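Local coordinates for aminopeptidase C (Lactobacillus rhamnosus, PDB 4K7C), which probably cleaves amino acids from the N-terminal ends of peptides, as a cysteine aminopeptidase of the papain-like C1 family, at residues Ser108-Tyr112 with Lys179-Ala184; Asp103-Lys107 with Gln136-Gly140. All coordinates share one frame; numbering follows the deposited sequence.

Contact 1. Residues Ser108-Tyr112 with Lys179-Ala184; sequences SNYFY and KLRKDA
Leu180 packs against Ser108, Phe111 and Tyr112 where two helices run side by side in the helical part of this papain-like fold. The segment axes approach to 10.6 Å and differ in direction by 28°. Leu180 CB lies 3.6 Å from Phe111 CE2, and the two side chains run past one another head to tail. The leucine branches at CG, CD1 toward Gln136 and CD2 toward Ser108 and Tyr112. Leu180 CD2 sits 3.9 Å from Ser108 CB and 3.5 Å from Tyr112 CZ, with the leucine nearly perpendicular to the tyrosine. Tyr112 CG stands anti to its own carbonyl carbon (chi1 -65°), which sends the hydroxyl past Leu180 to the carboxylate of Asp183. There Tyr112 OH comes to 2.5 Å from Asp183 OD2, with ring and carboxylate planes 54° apart; its hydrogen bond goes to Asp211 of helix 197-219. Lys179 NZ bridges to the syn lone pair of Asp183 OD2 at 2.8 Å and also bridges to Glu210 and Asp211. With an alanine for Asp183, Lys179 is likely to lose one of three carboxylate partners and the tyrosine hydroxyl to be left to Asp211. Alongside, Phe111 turns its ring edge to the backbone, with CE2 3.2 Å from Leu180 O.

Contact 2. Residues Asp103-Lys107 with Gln136-Gly140; sequences DKFEK and QQDGG
Lys104 and Lys107 of helix 96-117 grip Gln136, Gln137, Asp138 and Gly139 of the loop before helix 142-152. Lys104 NZ forms a salt bridge with Asp138 OD1 at 2.8 Å, on the anti lone pair of that oxygen. Lys107 NZ pairs within its own helix with Asp103 OD2 at 2.6 Å, on the syn lone pair. Ser169, Asn173 and the backbone N of Gly68 also hold the Asp138 carboxylate. Bonds to uncharged oxygens complete both grips. Lys104 NZ meets Gln136 OE1 at 2.8 Å, on a lone pair in the carbonyl plane. Lys104 NZ also donates to the oxygen of water 1 at 3.1 Å. Lys107 is extended beyond CG, and its NZ bonds to two backbone oxygens, Gly139 O at 2.7 Å and Gln137 O at 2.9 Å. The donor stands 37° out of the Gly139 carbonyl plane. Each buried ammonium group thus has three polar partners. Apolar packing is slight: Lys107 CB touches Gln136 CB at 4.1 Å. The Asp138-Gly139-Gly140 stretch is consistent with the glycine-rich loop of the papain-like substrate cleft. Gly140 bonds through its backbone to the C-terminal Ala446, consistent with the C-terminal arm in the cleft of bleomycin hydrolase relatives.

Contacts 1 and 2 use successive turns of helix 96-117, and their centres are about 12 Å apart. Along the chain the order is 103-107, 108-112, 136-140, 179-184, so the two contacts interleave. They also touch directly: Leu180 CD1 of contact 1 packs on Gln136 CG of contact 2 at 3.8 Å. Ser108 OG, hydrogen-bonded to Lys104 O, ties them along the helix. The centre of contact 2 lies nearer the centre of the chain, about 13 Å against about 23 Å. Helix 96-117 meets helix 170-192 in contact 1 and the loop 136-140 in contact 2. Phe105, Glu106 and Asn109 of helix 96-117 and residues of helix 170-192 meet a second subunit, so the region lies close to a subunit interface.

Contact 1. Residues Ser108-Tyr112 with Lys179-Ala184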
ATOM      1  N   SER A 108       3.675  24.272 -33.149  1.00 17.19           N
ATOM      2  CA  SER A 108       2.744  23.815 -34.185  1.00 16.82           C
ATOM      3  C   SER A 108       2.926  24.655 -35.481  1.00 17.86           C
ATOM      4  O   SER A 108       3.257  24.122 -36.550  1.00 17.25           O
ATOM      5  CB  SER A 108       1.279  23.782 -33.638  1.00 17.50           C
ATOM      6  OG  SER A 108       1.094  22.923 -32.465  1.00 17.45           O
ATOM      7  N   ASN A 109       2.928  25.968 -35.319  1.00 19.32           N
ATOM      8  CA  ASN A 109       3.232  26.920 -36.381  1.00 17.63           C
ATOM      9  C   ASN A 109       4.661  26.806 -36.934  1.00 18.49           C
ATOM     10  O   ASN A 109       4.854  26.806 -38.177  1.00 18.50           O
ATOM     11  CB  ASN A 109       3.036  28.338 -35.853  1.00 17.50           C
ATOM     12  CG  ASN A 109       3.099  29.375 -36.968  1.00 16.54           C
ATOM     13  OD1 ASN A 109       2.281  29.280 -37.900  1.00 18.45           O
ATOM     14  ND2 ASN A 109       3.989  30.303 -36.872  1.00 18.26           N
ATOM     15  N   TYR A 110       5.623  26.701 -36.021  1.00 19.56           N
ATOM     16  CA  TYR A 110       7.010  26.410 -36.418  1.00 19.30           C
ATOM     17  C   TYR A 110       7.146  25.197 -37.307  1.00 21.51           C
ATOM     18  O   TYR A 110       7.753  25.294 -38.369  1.00 17.68           O
ATOM     19  CB  TYR A 110       7.959  26.343 -35.192  1.00 22.94           C
ATOM     20  CG  TYR A 110       9.380  26.720 -35.502  1.00 26.55           C
ATOM     21  CD1 TYR A 110       9.813  28.005 -35.285  1.00 27.78           C
ATOM     22  CD2 TYR A 110      10.294  25.812 -35.975  1.00 32.72           C
ATOM     23  CE1 TYR A 110      11.094  28.401 -35.526  1.00 32.23           C
ATOM     24  CE2 TYR A 110      11.605  26.217 -36.242  1.00 35.19           C
ATOM     25  CZ  TYR A 110      11.980  27.514 -36.037  1.00 33.84           C
ATOM     26  OH  TYR A 110      13.259  27.977 -36.256  1.00 47.04           O
ATOM     27  N   PHE A 111       6.496  24.087 -36.928  1.00 19.65           N
ATOM     28  CA  PHE A 111       6.483  22.877 -37.703  1.00 18.55           C
ATOM     29  C   PHE A 111       5.871  23.105 -39.105  1.00 19.84           C
ATOM     30  O   PHE A 111       6.425  22.666 -40.108  1.00 20.25           O
ATOM     31  CB  PHE A 111       5.720  21.777 -36.943  1.00 19.66           C
ATOM     32  CG  PHE A 111       5.508  20.526 -37.747  1.00 18.67           C
ATOM     33  CD1 PHE A 111       6.485  19.538 -37.825  1.00 20.84           C
ATOM     34  CD2 PHE A 111       4.294  20.311 -38.359  1.00 16.75           C
ATOM     35  CE1 PHE A 111       6.232  18.390 -38.578  1.00 17.02           C
ATOM     36  CE2 PHE A 111       4.044  19.223 -39.124  1.00 16.27           C
ATOM     37  CZ  PHE A 111       5.019  18.215 -39.231  1.00 16.02           C
ATOM     38  N   TYR A 112       4.743  23.792 -39.173  1.00 17.44           N
ATOM     39  CA  TYR A 112       4.090  24.010 -40.463  1.00 18.19           C
ATOM     40  C   TYR A 112       5.031  24.818 -41.370  1.00 19.12           C
ATOM     41  O   TYR A 112       5.086  24.583 -42.591  1.00 19.21           O
ATOM     42  CB  TYR A 112       2.791  24.730 -40.310  1.00 20.19           C
ATOM     43  CG  TYR A 112       1.718  24.003 -39.560  1.00 19.12           C
ATOM     44  CD1 TYR A 112       1.535  22.619 -39.675  1.00 17.46           C
ATOM     45  CD2 TYR A 112       0.816  24.701 -38.738  1.00 18.70           C
ATOM     46  CE1 TYR A 112       0.490  21.944 -39.035  1.00 17.27           C
ATOM     47  CE2 TYR A 112      -0.235  24.049 -38.091  1.00 17.50           C
ATOM     48  CZ  TYR A 112      -0.389  22.665 -38.181  1.00 18.08           C
ATOM     49  OH  TYR A 112      -1.426  21.955 -37.544  1.00 18.55           O
ATOM     50  N   LYS A 179      -1.884  15.001 -35.446  1.00 18.26           N
ATOM     51  CA  LYS A 179      -2.519  16.173 -36.114  1.00 15.96           C
ATOM     52  C   LYS A 179      -1.491  16.892 -37.048  1.00 16.38           C
ATOM     53  O   LYS A 179      -1.790  17.196 -38.236  1.00 19.06           O
ATOM     54  CB  LYS A 179      -3.082  17.149 -35.059  1.00 18.40           C
ATOM     55  CG  LYS A 179      -3.684  18.430 -35.627  1.00 15.95           C
ATOM     56  CD  LYS A 179      -4.820  18.208 -36.588  1.00 19.42           C
ATOM     57  CE  LYS A 179      -5.710  19.434 -36.774  1.00 22.90           C
ATOM     58  NZ  LYS A 179      -4.956  20.603 -37.106  1.00 21.87           N
ATOM     59  N   LEU A 180      -0.303  17.166 -36.541  1.00 15.99           N
ATOM     60  CA  LEU A 180       0.698  17.884 -37.289  1.00 17.92           C
ATOM     61  C   LEU A 180       1.152  17.106 -38.484  1.00 18.47           C
ATOM     62  O   LEU A 180       1.245  17.666 -39.606  1.00 18.91           O
ATOM     63  CB  LEU A 180       1.882  18.269 -36.454  1.00 17.34           C
ATOM     64  CG  LEU A 180       1.643  19.197 -35.291  1.00 16.87           C
ATOM     65  CD1 LEU A 180       2.894  19.320 -34.447  1.00 18.42           C
ATOM     66  CD2 LEU A 180       1.110  20.574 -35.781  1.00 18.64           C
ATOM     67  N   ARG A 181       1.306  15.797 -38.306  1.00 19.02           N
ATOM     68  CA  ARG A 181       1.662  14.939 -39.473  1.00 17.82           C
ATOM     69  C   ARG A 181       0.597  14.887 -40.572  1.00 16.98           C
ATOM     70  O   ARG A 181       0.891  14.951 -41.785  1.00 18.48           O
ATOM     71  CB  ARG A 181       2.042  13.522 -38.964  1.00 16.88           C
ATOM     72  CG  ARG A 181       3.359  13.427 -38.277  1.00 17.72           C
ATOM     73  CD  ARG A 181       3.568  12.006 -37.762  1.00 16.54           C
ATOM     74  NE  ARG A 181       4.826  11.911 -37.035  1.00 15.40           N
ATOM     75  CZ  ARG A 181       5.013  11.445 -35.807  1.00 19.01           C
ATOM     76  NH1 ARG A 181       4.006  11.015 -35.033  1.00 18.69           N
ATOM     77  NH2 ARG A 181       6.265  11.347 -35.396  1.00 19.54           N
ATOM     78  N   LYS A 182      -0.656  14.808 -40.203  1.00 17.50           N
ATOM     79  CA  LYS A 182      -1.764  14.804 -41.092  1.00 16.92           C
ATOM     80  C   LYS A 182      -1.778  16.119 -41.851  1.00 19.63           C
ATOM     81  O   LYS A 182      -2.014  16.150 -43.052  1.00 19.46           O
ATOM     82  CB  LYS A 182      -3.069  14.681 -40.341  1.00 18.62           C
ATOM     83  CG  LYS A 182      -4.271  14.824 -41.236  1.00 22.69           C
ATOM     84  CD  LYS A 182      -5.564  14.657 -40.486  1.00 25.69           C
ATOM     85  CE  LYS A 182      -6.726  14.575 -41.489  1.00 32.63           C
ATOM     86  NZ  LYS A 182      -7.066  15.933 -41.815  1.00 38.11           N
ATOM     87  N   ASP A 183      -1.616  17.191 -41.105  1.00 18.78           N
ATOM     88  CA  ASP A 183      -1.544  18.533 -41.735  1.00 20.23           C
ATOM     89  C   ASP A 183      -0.311  18.701 -42.665  1.00 21.89           C
ATOM     90  O   ASP A 183      -0.378  19.430 -43.688  1.00 19.09           O
ATOM     91  CB  ASP A 183      -1.557  19.604 -40.661  1.00 20.33           C
ATOM     92  CG  ASP A 183      -2.894  19.772 -39.991  1.00 18.08           C
ATOM     93  OD1 ASP A 183      -3.947  19.327 -40.534  1.00 20.25           O
ATOM     94  OD2 ASP A 183      -2.877  20.407 -38.898  1.00 18.51           O
ATOM     95  N   ALA A 184       0.820  18.063 -42.349  1.00 20.66           N
ATOM     96  CA  ALA A 184       1.994  18.090 -43.215  1.00 20.57           C
ATOM     97  C   ALA A 184       1.661  17.473 -44.553  1.00 21.42           C
ATOM     98  O   ALA A 184       2.078  17.952 -45.597  1.00 22.24           O
ATOM     99  CB  ALA A 184       3.167  17.332 -42.583  1.00 20.26           C
TER

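Contact 2. Residues Asp103-Lys107 with Gln136-Gly140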
ATOM      1  N   ASP A 103       4.389  27.356 -25.843  1.00 17.03           N
ATOM      2  CA  ASP A 103       5.412  26.579 -26.482  1.00 17.09           C
ATOM      3  C   ASP A 103       4.826  25.597 -27.522  1.00 15.50           C
ATOM      4  O   ASP A 103       5.212  25.532 -28.739  1.00 17.39           O
ATOM      5  CB  ASP A 103       6.272  25.833 -25.458  1.00 15.85           C
ATOM      6  CG  ASP A 103       7.408  25.088 -26.111  1.00 16.94           C
ATOM      7  OD1 ASP A 103       8.212  25.756 -26.809  1.00 17.29           O
ATOM      8  OD2 ASP A 103       7.503  23.799 -25.910  1.00 16.40           O
ATOM      9  N   LYS A 104       3.898  24.762 -27.119  1.00 16.10           N
ATOM     10  CA  LYS A 104       3.201  23.866 -28.024  1.00 15.82           C
ATOM     11  C   LYS A 104       2.501  24.517 -29.180  1.00 16.59           C
ATOM     12  O   LYS A 104       2.502  24.040 -30.279  1.00 14.98           O
ATOM     13  CB  LYS A 104       2.187  23.030 -27.241  1.00 18.07           C
ATOM     14  CG  LYS A 104       2.749  22.024 -26.269  1.00 19.71           C
ATOM     15  CD  LYS A 104       2.409  20.624 -26.666  1.00 17.84           C
ATOM     16  CE  LYS A 104       3.114  19.502 -25.863  1.00 17.42           C
ATOM     17  NZ  LYS A 104       4.589  19.453 -25.963  1.00 17.84           N
ATOM     18  N   PHE A 105       1.816  25.624 -28.907  1.00 15.26           N
ATOM     19  CA  PHE A 105       1.116  26.288 -29.964  1.00 17.20           C
ATOM     20  C   PHE A 105       2.104  26.908 -30.981  1.00 16.79           C
ATOM     21  O   PHE A 105       1.936  26.726 -32.193  1.00 17.57           O
ATOM     22  CB  PHE A 105       0.158  27.318 -29.388  1.00 18.55           C
ATOM     23  CG  PHE A 105      -0.800  27.847 -30.418  1.00 17.71           C
ATOM     24  CD1 PHE A 105      -1.577  26.962 -31.169  1.00 18.32           C
ATOM     25  CD2 PHE A 105      -0.940  29.196 -30.609  1.00 20.04           C
ATOM     26  CE1 PHE A 105      -2.413  27.394 -32.157  1.00 19.02           C
ATOM     27  CE2 PHE A 105      -1.843  29.626 -31.606  1.00 19.98           C
ATOM     28  CZ  PHE A 105      -2.599  28.727 -32.330  1.00 18.41           C
ATOM     29  N   GLU A 106       3.134  27.573 -30.489  1.00 16.09           N
ATOM     30  CA  GLU A 106       4.179  28.206 -31.358  1.00 16.48           C
ATOM     31  C   GLU A 106       4.908  27.115 -32.089  1.00 18.07           C
ATOM     32  O   GLU A 106       5.087  27.204 -33.280  1.00 16.48           O
ATOM     33  CB  GLU A 106       5.139  29.053 -30.545  1.00 16.20           C
ATOM     34  CG  GLU A 106       4.495  30.353 -30.065  1.00 16.57           C
ATOM     35  CD  GLU A 106       4.375  31.463 -31.164  1.00 18.59           C
ATOM     36  OE1 GLU A 106       4.916  31.350 -32.304  1.00 20.12           O
ATOM     37  OE2 GLU A 106       3.677  32.480 -30.839  1.00 18.25           O
ATOM     38  N   LYS A 107       5.216  26.006 -31.405  1.00 15.79           N
ATOM     39  CA  LYS A 107       5.859  24.871 -32.129  1.00 16.72           C
ATOM     40  C   LYS A 107       5.010  24.281 -33.276  1.00 17.51           C
ATOM     41  O   LYS A 107       5.584  23.814 -34.219  1.00 17.39           O
ATOM     42  CB  LYS A 107       6.295  23.787 -31.151  1.00 17.21           C
ATOM     43  CG  LYS A 107       7.505  24.110 -30.329  1.00 16.93           C
ATOM     44  CD  LYS A 107       7.788  23.014 -29.265  1.00 19.42           C
ATOM     45  CE  LYS A 107       9.150  23.204 -28.696  1.00 18.34           C
ATOM     46  NZ  LYS A 107       9.227  22.498 -27.377  1.00 19.88           N
ATOM     47  N   GLN A 136       6.738  17.954 -32.809  1.00 19.05           N
ATOM     48  CA  GLN A 136       7.089  18.763 -31.685  1.00 17.96           C
ATOM     49  C   GLN A 136       7.407  17.858 -30.513  1.00 17.41           C
ATOM     50  O   GLN A 136       7.193  16.654 -30.592  1.00 19.82           O
ATOM     51  CB  GLN A 136       5.978  19.731 -31.362  1.00 17.07           C
ATOM     52  CG  GLN A 136       4.635  19.040 -31.135  1.00 18.38           C
ATOM     53  CD  GLN A 136       4.452  18.568 -29.697  1.00 18.16           C
ATOM     54  OE1 GLN A 136       4.699  19.301 -28.717  1.00 18.40           O
ATOM     55  NE2 GLN A 136       4.038  17.352 -29.557  1.00 17.73           N
ATOM     56  N   GLN A 137       7.884  18.431 -29.433  1.00 19.00           N
ATOM     57  CA  GLN A 137       8.095  17.696 -28.205  1.00 20.40           C
ATOM     58  C   GLN A 137       8.060  18.652 -27.037  1.00 18.42           C
ATOM     59  O   GLN A 137       8.007  19.865 -27.204  1.00 19.36           O
ATOM     60  CB  GLN A 137       9.437  16.960 -28.286  1.00 22.84           C
ATOM     61  CG  GLN A 137      10.662  17.851 -28.480  1.00 24.21           C
ATOM     62  CD  GLN A 137      11.960  17.062 -28.652  1.00 33.34           C
ATOM     63  OE1 GLN A 137      12.401  16.443 -27.733  1.00 33.55           O
ATOM     64  NE2 GLN A 137      12.568  17.120 -29.841  1.00 35.52           N
ATOM     65  N   ASP A 138       8.114  18.105 -25.840  1.00 18.15           N
ATOM     66  CA  ASP A 138       8.124  18.925 -24.605  1.00 16.89           C
ATOM     67  C   ASP A 138       9.348  19.764 -24.400  1.00 17.17           C
ATOM     68  O   ASP A 138       9.223  20.840 -23.847  1.00 17.09           O
ATOM     69  CB  ASP A 138       7.896  18.089 -23.333  1.00 17.92           C
ATOM     70  CG  ASP A 138       6.472  17.539 -23.196  1.00 19.45           C
ATOM     71  OD1 ASP A 138       5.563  17.718 -24.048  1.00 18.83           O
ATOM     72  OD2 ASP A 138       6.228  16.794 -22.197  1.00 19.43           O
ATOM     73  N   GLY A 139      10.540  19.260 -24.782  1.00 17.38           N
ATOM     74  CA  GLY A 139      11.759  19.925 -24.486  1.00 17.49           C
ATOM     75  C   GLY A 139      12.082  21.206 -25.252  1.00 17.68           C
ATOM     76  O   GLY A 139      11.529  21.486 -26.343  1.00 18.48           O
ATOM     77  N   GLY A 140      13.150  21.841 -24.775  1.00 20.19           N
ATOM     78  CA  GLY A 140      13.633  23.043 -25.421  1.00 21.22           C
ATOM     79  C   GLY A 140      14.999  23.505 -24.957  1.00 21.76           C
ATOM     80  O   GLY A 140      15.803  22.743 -24.383  1.00 23.17           O
TER
HETATM   81  O   HOH W   1       6.345  21.807 -25.088  1.00 22.81           O